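Local coordinates for protein putative pyridoxal phosphate-dependent transferase (Clostridium difficile, PDB 4DQ6) that binds pyridoxal-5'-phosphate in a dimer with the class I and II aminotransferase fold and is a putative pyridoxal phosphate-dependent transferase, at residues Met42-Pro48 with Trp291-Phe295; Ser53-Leu58 with Cys275-Ala280; Pro315-Val319 with Val330-Leu335. One frame throughout, in Å; residues are numbered along the deposited sequence. Where two conformers were deposited one is given.

Interaction 1. Residues Met42-Pro48 with Trp291-Phe295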
# COMPACT_ATOMS: atom_id res chain seq x y z
N MET A 42 -14.44 12.86 4.53
CA MET A 42 -15.20 14.08 4.58
C MET A 42 -15.72 14.46 3.22
O MET A 42 -15.06 14.20 2.19
CB MET A 42 -14.32 15.24 5.07
CG MET A 42 -13.43 15.00 6.30
SD MET A 42 -12.59 16.63 6.59
CE MET A 42 -11.50 16.10 7.95
N ASP A 43 -16.85 15.16 3.16
CA ASP A 43 -17.32 15.75 1.89
C ASP A 43 -16.88 17.20 1.78
O ASP A 43 -17.66 18.15 1.45
CB ASP A 43 -18.82 15.66 1.78
CG ASP A 43 -19.30 14.24 1.55
OD1 ASP A 43 -19.08 13.70 0.44
OD2 ASP A 43 -19.89 13.65 2.47
N PHE A 44 -15.59 17.35 2.03
CA PHE A 44 -14.91 18.60 1.87
C PHE A 44 -13.68 18.46 0.98
O PHE A 44 -13.05 17.47 0.95
CB PHE A 44 -14.42 19.15 3.18
CG PHE A 44 -15.49 19.50 4.15
CD1 PHE A 44 -16.61 20.23 3.81
CD2 PHE A 44 -15.31 19.13 5.45
CE1 PHE A 44 -17.58 20.50 4.77
CE2 PHE A 44 -16.24 19.43 6.43
CZ PHE A 44 -17.41 20.10 6.07
N LYS A 45 -13.34 19.48 0.23
CA LYS A 45 -12.07 19.53 -0.50
C LYS A 45 -10.89 19.48 0.42
O LYS A 45 -10.97 19.95 1.56
CB LYS A 45 -11.99 20.80 -1.32
CG LYS A 45 -12.94 20.78 -2.49
CD LYS A 45 -12.77 22.02 -3.32
CE LYS A 45 -13.71 21.94 -4.49
NZ LYS A 45 -13.62 23.26 -5.15
N ALA A 46 -9.79 18.92 -0.02
CA ALA A 46 -8.57 18.93 0.78
C ALA A 46 -8.09 20.34 0.91
O ALA A 46 -8.44 21.18 0.07
CB ALA A 46 -7.46 18.09 0.10
N ALA A 47 -7.27 20.63 1.88
CA ALA A 47 -6.68 21.93 2.05
C ALA A 47 -5.95 22.41 0.81
O ALA A 47 -5.34 21.64 0.08
CB ALA A 47 -5.71 21.93 3.21
N PRO A 48 -6.03 23.70 0.53
CA PRO A 48 -5.31 24.20 -0.64
C PRO A 48 -3.84 23.85 -0.72
O PRO A 48 -3.32 23.58 -1.80
CB PRO A 48 -5.46 25.72 -0.49
CG PRO A 48 -6.65 25.90 0.33
CD PRO A 48 -6.76 24.74 1.26
N TRP A 291 -5.99 25.65 7.81
CA TRP A 291 -7.14 24.85 7.35
C TRP A 291 -7.71 23.98 8.44
O TRP A 291 -8.95 23.98 8.64
CB TRP A 291 -6.78 24.05 6.10
CG TRP A 291 -7.94 23.31 5.56
CD1 TRP A 291 -8.85 23.70 4.55
CD2 TRP A 291 -8.39 21.97 5.99
NE1 TRP A 291 -9.77 22.72 4.35
CE2 TRP A 291 -9.56 21.67 5.18
CE3 TRP A 291 -7.96 21.05 6.93
CZ2 TRP A 291 -10.25 20.49 5.29
CZ3 TRP A 291 -8.65 19.86 7.03
CH2 TRP A 291 -9.79 19.59 6.25
N LEU A 292 -6.85 23.28 9.21
CA LEU A 292 -7.35 22.47 10.24
C LEU A 292 -8.12 23.27 11.33
O LEU A 292 -9.21 22.87 11.74
CB LEU A 292 -6.22 21.66 10.89
CG LEU A 292 -6.64 20.93 12.13
CD1 LEU A 292 -7.69 19.83 11.90
CD2 LEU A 292 -5.43 20.23 12.77
N GLU A 293 -7.61 24.43 11.73
CA GLU A 293 -8.29 25.20 12.77
C GLU A 293 -9.67 25.66 12.23
O GLU A 293 -10.67 25.66 12.96
CB GLU A 293 -7.41 26.36 13.25
CG GLU A 293 -6.18 25.93 14.04
CD GLU A 293 -6.46 25.20 15.35
OE1 GLU A 293 -7.49 25.45 16.02
OE2 GLU A 293 -5.61 24.36 15.76
N SER A 294 -9.72 26.04 10.96
CA SER A 294 -10.98 26.49 10.34
C SER A 294 -11.97 25.34 10.22
O SER A 294 -13.14 25.52 10.51
CB SER A 294 -10.74 27.12 8.97
OG SER A 294 -11.89 27.81 8.41
N PHE A 295 -11.48 24.12 9.88
CA PHE A 295 -12.31 22.96 9.77
C PHE A 295 -12.88 22.66 11.17
O PHE A 295 -14.08 22.37 11.28
CB PHE A 295 -11.50 21.71 9.32
CG PHE A 295 -12.16 20.41 9.64
CD1 PHE A 295 -13.22 19.98 8.92
CD2 PHE A 295 -11.73 19.61 10.70
CE1 PHE A 295 -13.86 18.79 9.20
CE2 PHE A 295 -12.36 18.42 10.97
CZ PHE A 295 -13.41 17.98 10.26
O HOH W 1 -11.71 22.51 2.30
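Met42 and Phe44 meet Phe295, and Ala47 meets Trp291, where the loop leading into helix 48-58 of this class I and II aminotransferase fold packs on the long helix 289-313. Trp291 and Phe295 are one helical turn apart, joined by the backbone bond from Phe295 N to Trp291 O, and both present aromatic rings to the loop. Met42 reaches up to both rings. Its CB points toward the helix, and the chain stays extended beyond CG (chi2 -178°, chi3 -175°), which carries SD to the edge of the indole, 4.1 Å from Trp291 CH2. The same sulfur lies obliquely beside the other ring, 3.6 Å from Phe295 CE1, a Met-aromatic contact with each. The methyl CE then rests over one face of the Phe295 ring in a CH-pi contact, 3.5 Å from Phe295 CZ, while Phe44 CE2 comes to that ring's edge, 3.7 Å from Phe295 CE1. Ala47, the N-cap residue of helix 48-58, sets its methyl over the five-membered ring of Trp291, with Ala47 CB 3.5 Å from Trp291 CG; Phe295 CB lies over the opposite face. Tyr6 packs edge-to-face with Trp291, and Phe8 does so with Phe44. In the plane of the indole, a water accepts from Trp291 NE1 at 2.8 Å and donates to Lys45 O.

Interaction 2. Residues Ser53-Leu58 with Cys275-Ala280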
# COMPACT_ATOMS: atom_id res chain seq x y z
N SER A 53 0.51 20.93 -3.48
CA SER A 53 1.64 19.98 -3.39
C SER A 53 1.46 18.84 -4.41
O SER A 53 2.41 18.38 -5.08
CB SER A 53 1.81 19.37 -1.96
OG SER A 53 0.88 18.30 -1.56
N LEU A 54 0.22 18.38 -4.51
CA LEU A 54 -0.09 17.31 -5.47
C LEU A 54 0.08 17.84 -6.89
O LEU A 54 0.61 17.12 -7.72
CB LEU A 54 -1.52 16.82 -5.27
CG LEU A 54 -1.84 16.13 -3.95
CD1 LEU A 54 -3.37 15.88 -3.87
CD2 LEU A 54 -1.06 14.81 -3.80
N LYS A 55 -0.30 19.09 -7.19
CA LYS A 55 -0.13 19.62 -8.52
C LYS A 55 1.31 19.75 -8.89
O LYS A 55 1.69 19.32 -9.96
CB LYS A 55 -0.82 20.99 -8.67
CG LYS A 55 -2.31 20.91 -8.60
CD LYS A 55 -2.84 22.33 -8.77
CE LYS A 55 -4.34 22.44 -8.72
NZ LYS A 55 -4.76 23.88 -8.83
N ASN A 56 2.13 20.23 -7.96
CA ASN A 56 3.55 20.38 -8.20
C ASN A 56 4.20 19.03 -8.49
O ASN A 56 4.96 18.88 -9.42
CB ASN A 56 4.22 21.10 -7.03
CG ASN A 56 5.70 21.21 -7.19
OD1 ASN A 56 6.18 22.12 -7.86
ND2 ASN A 56 6.43 20.24 -6.64
N ARG A 57 3.81 18.03 -7.70
CA ARG A 57 4.38 16.70 -7.93
C ARG A 57 3.93 16.12 -9.29
O ARG A 57 4.67 15.48 -10.01
CB ARG A 57 4.02 15.76 -6.79
CG ARG A 57 4.66 14.35 -6.87
CD ARG A 57 6.17 14.37 -6.93
NE ARG A 57 6.72 13.02 -7.18
CZ ARG A 57 6.73 12.43 -8.37
NH1 ARG A 57 6.22 13.09 -9.47
NH2 ARG A 57 7.28 11.24 -8.52
N LEU A 58 2.64 16.25 -9.57
CA LEU A 58 2.05 15.77 -10.84
C LEU A 58 2.80 16.37 -12.02
O LEU A 58 3.14 15.65 -12.97
CB LEU A 58 0.55 16.07 -10.86
CG LEU A 58 -0.27 15.43 -12.00
CD1 LEU A 58 -1.75 15.39 -11.60
CD2 LEU A 58 0.01 16.14 -13.29
N CYS A 275 4.04 8.26 -4.58
CA CYS A 275 4.66 9.57 -4.77
C CYS A 275 3.77 10.70 -4.28
O CYS A 275 4.29 11.79 -3.97
CB CYS A 275 5.06 9.77 -6.20
SG CYS A 275 3.80 9.63 -7.43
N PHE A 276 2.47 10.49 -4.30
CA PHE A 276 1.54 11.55 -3.92
C PHE A 276 1.34 11.64 -2.41
O PHE A 276 1.26 12.71 -1.83
CB PHE A 276 0.25 11.44 -4.71
CG PHE A 276 0.41 11.77 -6.16
CD1 PHE A 276 0.78 13.07 -6.53
CD2 PHE A 276 0.19 10.86 -7.21
CE1 PHE A 276 0.91 13.44 -7.86
CE2 PHE A 276 0.37 11.22 -8.57
CZ PHE A 276 0.71 12.56 -8.88
N SER A 277 1.20 10.50 -1.76
CA SER A 277 1.19 10.46 -0.33
C SER A 277 2.40 11.17 0.30
O SER A 277 2.29 11.88 1.31
CB SER A 277 1.16 8.95 0.07
OG SER A 277 1.61 8.67 1.31
N LEU A 278 3.57 10.96 -0.29
CA LEU A 278 4.79 11.56 0.24
C LEU A 278 4.67 13.06 0.35
O LEU A 278 4.92 13.66 1.42
CB LEU A 278 5.98 11.29 -0.66
CG LEU A 278 7.30 11.68 -0.02
CD1 LEU A 278 7.78 10.49 0.84
CD2 LEU A 278 8.35 11.99 -1.09
N VAL A 279 4.27 13.67 -0.74
CA VAL A 279 4.23 15.15 -0.76
C VAL A 279 3.05 15.72 -0.01
O VAL A 279 3.17 16.77 0.63
CB VAL A 279 4.31 15.75 -2.20
CG1 VAL A 279 5.58 15.33 -2.95
CG2 VAL A 279 3.02 15.52 -2.95
N ALA A 280 1.91 15.02 -0.03
CA ALA A 280 0.71 15.49 0.69
C ALA A 280 0.90 15.44 2.19
O ALA A 280 0.37 16.29 2.91
CB ALA A 280 -0.54 14.74 0.26
O HOH W 2 7.01 12.09 -4.54
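Phe276 points its ring edge at the backbone of helix 53-58, where Leu54 O and Leu58 N both lie 3.7 Å from Phe276 CE1. Leu54 CD2 packs against the same ring, 3.7 Å from Phe276 CD1, and also touches Val279 CG2 and Ala280 CB. Beside this apolar patch, Arg57 crosses Phe276 and Val279 at about a right angle near the start of helix 275-287: its CB meets Val279 CG2 at 4.0 Å, and a bend at chi2 (57°) brings the guanidinium group up against Cys275, with Arg57 NH2 3.5 Å from Cys275 CB. Cys275 SG lies over one face of the guanidinium and also over one face of the Phe276 ring. The two helix segments cross at 136°, their axes 9.0 Å apart at closest approach. Further out, Arg57 NH2 donates to Ile62 O, and Ser53 OG is bonded to Ile50 O within its own helix. Phe276 meets Phe276 of the second subunit, placing this helix pair at the dimer interface. No direct hydrogen bond links the segments; instead a water in the guanidinium plane accepts from Arg57 NE at 2.8 Å and donates to Cys275 O, so two nitrogens of this buried cation, NE and NH2, meet neutral oxygens, a water and the Ile62 carbonyl.

Interaction 3. Residues Pro315-Val319 with Val330-Leu335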
# COMPACT_ATOMS: atom_id res chain seq x y z
N PRO A 315 -36.90 14.38 19.92
CA PRO A 315 -36.52 14.35 21.33
C PRO A 315 -36.47 12.97 21.97
O PRO A 315 -35.93 12.82 23.09
CB PRO A 315 -37.58 15.22 22.01
CG PRO A 315 -38.73 15.17 21.08
CD PRO A 315 -38.11 15.16 19.70
N LYS A 316 -37.03 11.96 21.29
CA LYS A 316 -36.86 10.57 21.75
C LYS A 316 -35.41 10.06 21.58
O LYS A 316 -34.97 9.16 22.30
CB LYS A 316 -37.85 9.62 21.08
CG LYS A 316 -39.29 9.75 21.62
CD LYS A 316 -40.32 9.28 20.62
CE LYS A 316 -41.73 9.36 21.19
NZ LYS A 316 -42.77 9.10 20.13
N LEU A 317 -34.66 10.67 20.65
CA LEU A 317 -33.27 10.31 20.47
C LEU A 317 -32.43 10.99 21.55
O LEU A 317 -32.78 12.07 22.06
CB LEU A 317 -32.73 10.77 19.11
CG LEU A 317 -33.55 10.29 17.91
CD1 LEU A 317 -32.86 10.68 16.62
CD2 LEU A 317 -33.88 8.78 17.95
N LYS A 318 -31.32 10.37 21.86
CA LYS A 318 -30.40 10.88 22.88
C LYS A 318 -28.97 10.94 22.30
O LYS A 318 -28.52 10.00 21.67
CB LYS A 318 -30.42 10.00 24.14
CG LYS A 318 -31.78 9.98 24.89
CD LYS A 318 -32.34 11.40 24.98
CE LYS A 318 -33.51 11.62 25.94
NZ LYS A 318 -34.81 11.54 25.25
N VAL A 319 -28.27 12.01 22.59
CA VAL A 319 -26.95 12.29 21.97
C VAL A 319 -26.17 13.14 22.97
O VAL A 319 -26.72 14.05 23.57
CB VAL A 319 -27.08 12.97 20.60
CG1 VAL A 319 -27.87 14.25 20.72
CG2 VAL A 319 -25.72 13.13 19.93
N VAL A 330 -25.54 8.47 18.25
CA VAL A 330 -26.91 8.82 18.60
C VAL A 330 -27.70 7.57 18.99
O VAL A 330 -27.68 6.59 18.28
CB VAL A 330 -27.62 9.51 17.41
CG1 VAL A 330 -29.06 9.86 17.76
CG2 VAL A 330 -26.85 10.73 16.92
N ASP A 331 -28.32 7.62 20.17
CA ASP A 331 -29.09 6.53 20.71
C ASP A 331 -30.55 6.65 20.24
O ASP A 331 -31.22 7.62 20.55
CB ASP A 331 -29.00 6.62 22.22
CG ASP A 331 -29.75 5.54 22.93
OD1 ASP A 331 -30.24 4.59 22.30
OD2 ASP A 331 -29.87 5.68 24.17
N PHE A 332 -30.98 5.64 19.49
CA PHE A 332 -32.35 5.50 18.98
C PHE A 332 -33.20 4.51 19.76
O PHE A 332 -34.30 4.18 19.36
CB PHE A 332 -32.31 5.00 17.54
CG PHE A 332 -31.84 6.00 16.53
CD1 PHE A 332 -30.54 6.41 16.48
CD2 PHE A 332 -32.73 6.47 15.55
CE1 PHE A 332 -30.13 7.32 15.51
CE2 PHE A 332 -32.34 7.36 14.59
CZ PHE A 332 -31.00 7.78 14.55
N SER A 333 -32.69 4.00 20.88
CA SER A 333 -33.34 2.89 21.55
C SER A 333 -34.74 3.24 22.08
O SER A 333 -35.61 2.35 22.17
CB SER A 333 -32.46 2.37 22.71
OG SER A 333 -32.25 3.36 23.69
N ALA A 334 -35.00 4.51 22.38
CA ALA A 334 -36.32 4.90 22.95
C ALA A 334 -37.46 4.72 21.93
O ALA A 334 -38.62 4.74 22.30
CB ALA A 334 -36.30 6.33 23.50
N LEU A 335 -37.14 4.52 20.66
CA LEU A 335 -38.15 4.20 19.61
C LEU A 335 -38.72 2.77 19.73
O LEU A 335 -39.75 2.43 19.09
CB LEU A 335 -37.57 4.37 18.21
CG LEU A 335 -36.98 5.74 17.87
CD1 LEU A 335 -36.38 5.78 16.47
CD2 LEU A 335 -38.03 6.84 18.00
O HOH W 3 -33.41 7.00 22.28
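A single water is gripped by three backbone groups where the two segments diverge: it donates to Lys316 O at 2.7 Å and to Asp331 O, and accepts from Ala334 N. It thus bridges the two segments just beyond the last direct pair, Lys318 with Asp331, an antiparallel hydrogen-bonded pair. There Asp331 N donates to Lys318 O at 2.8 Å (N-H...O 167°), and Lys318 N returns a bond to Asp331 O at 3.0 Å. Asp331 O also receives a CA-H...O contact from Leu317 CA, so three partners converge on this one carbonyl. The bonds belong to the beta hairpin of the short, weakly bonded strand 318-319 and strand 327-331, at the edge of the four-stranded antiparallel sheet that follows helix 289-313 in the aminotransferase fold. Leu317 turns its branches onto Phe332: CD2 lies over the ring in a CH-pi contact, 3.5 Å from Phe332 CD2, and CD1 sits above the same ring toward CE2 and CZ. Leu335 CD1 touches Leu317 CD2 as well, and Ile390 of helix 376-390 contacts Leu317, Phe332 and Leu335. On the exposed side, Lys318 bends at chi2 (-44°) and chi4 (-96°) and curls back along its own segment, placing NZ 2.7 Å from Pro315 O. Asp331 closes an Asx turn: its OD1 accepts Ser333 N at 2.9 Å from above the carboxylate plane, and on the syn side takes a second bond, 2.7 Å long, from Ser333 OG.

Interactions 1 and 2 both tie helix 48-58 or the loop before it to consecutive helices, 289-313 and 275-287; their centres are about 17 Å apart, and interaction 2 is nested within the chain loop that interaction 1 closes. Both also touch the second subunit. Neither lines the cofactor pocket: the side chain of Met42 is about 11 Å from a bound pyridoxal-5'-phosphate and that of Cys275 about 13 Å. Interaction 3 follows at the far end of helix 289-313, its centre about 30 Å from that of interaction 1 and about 44 Å from that of interaction 2, on the opposite side of the chain's centre from interaction 2.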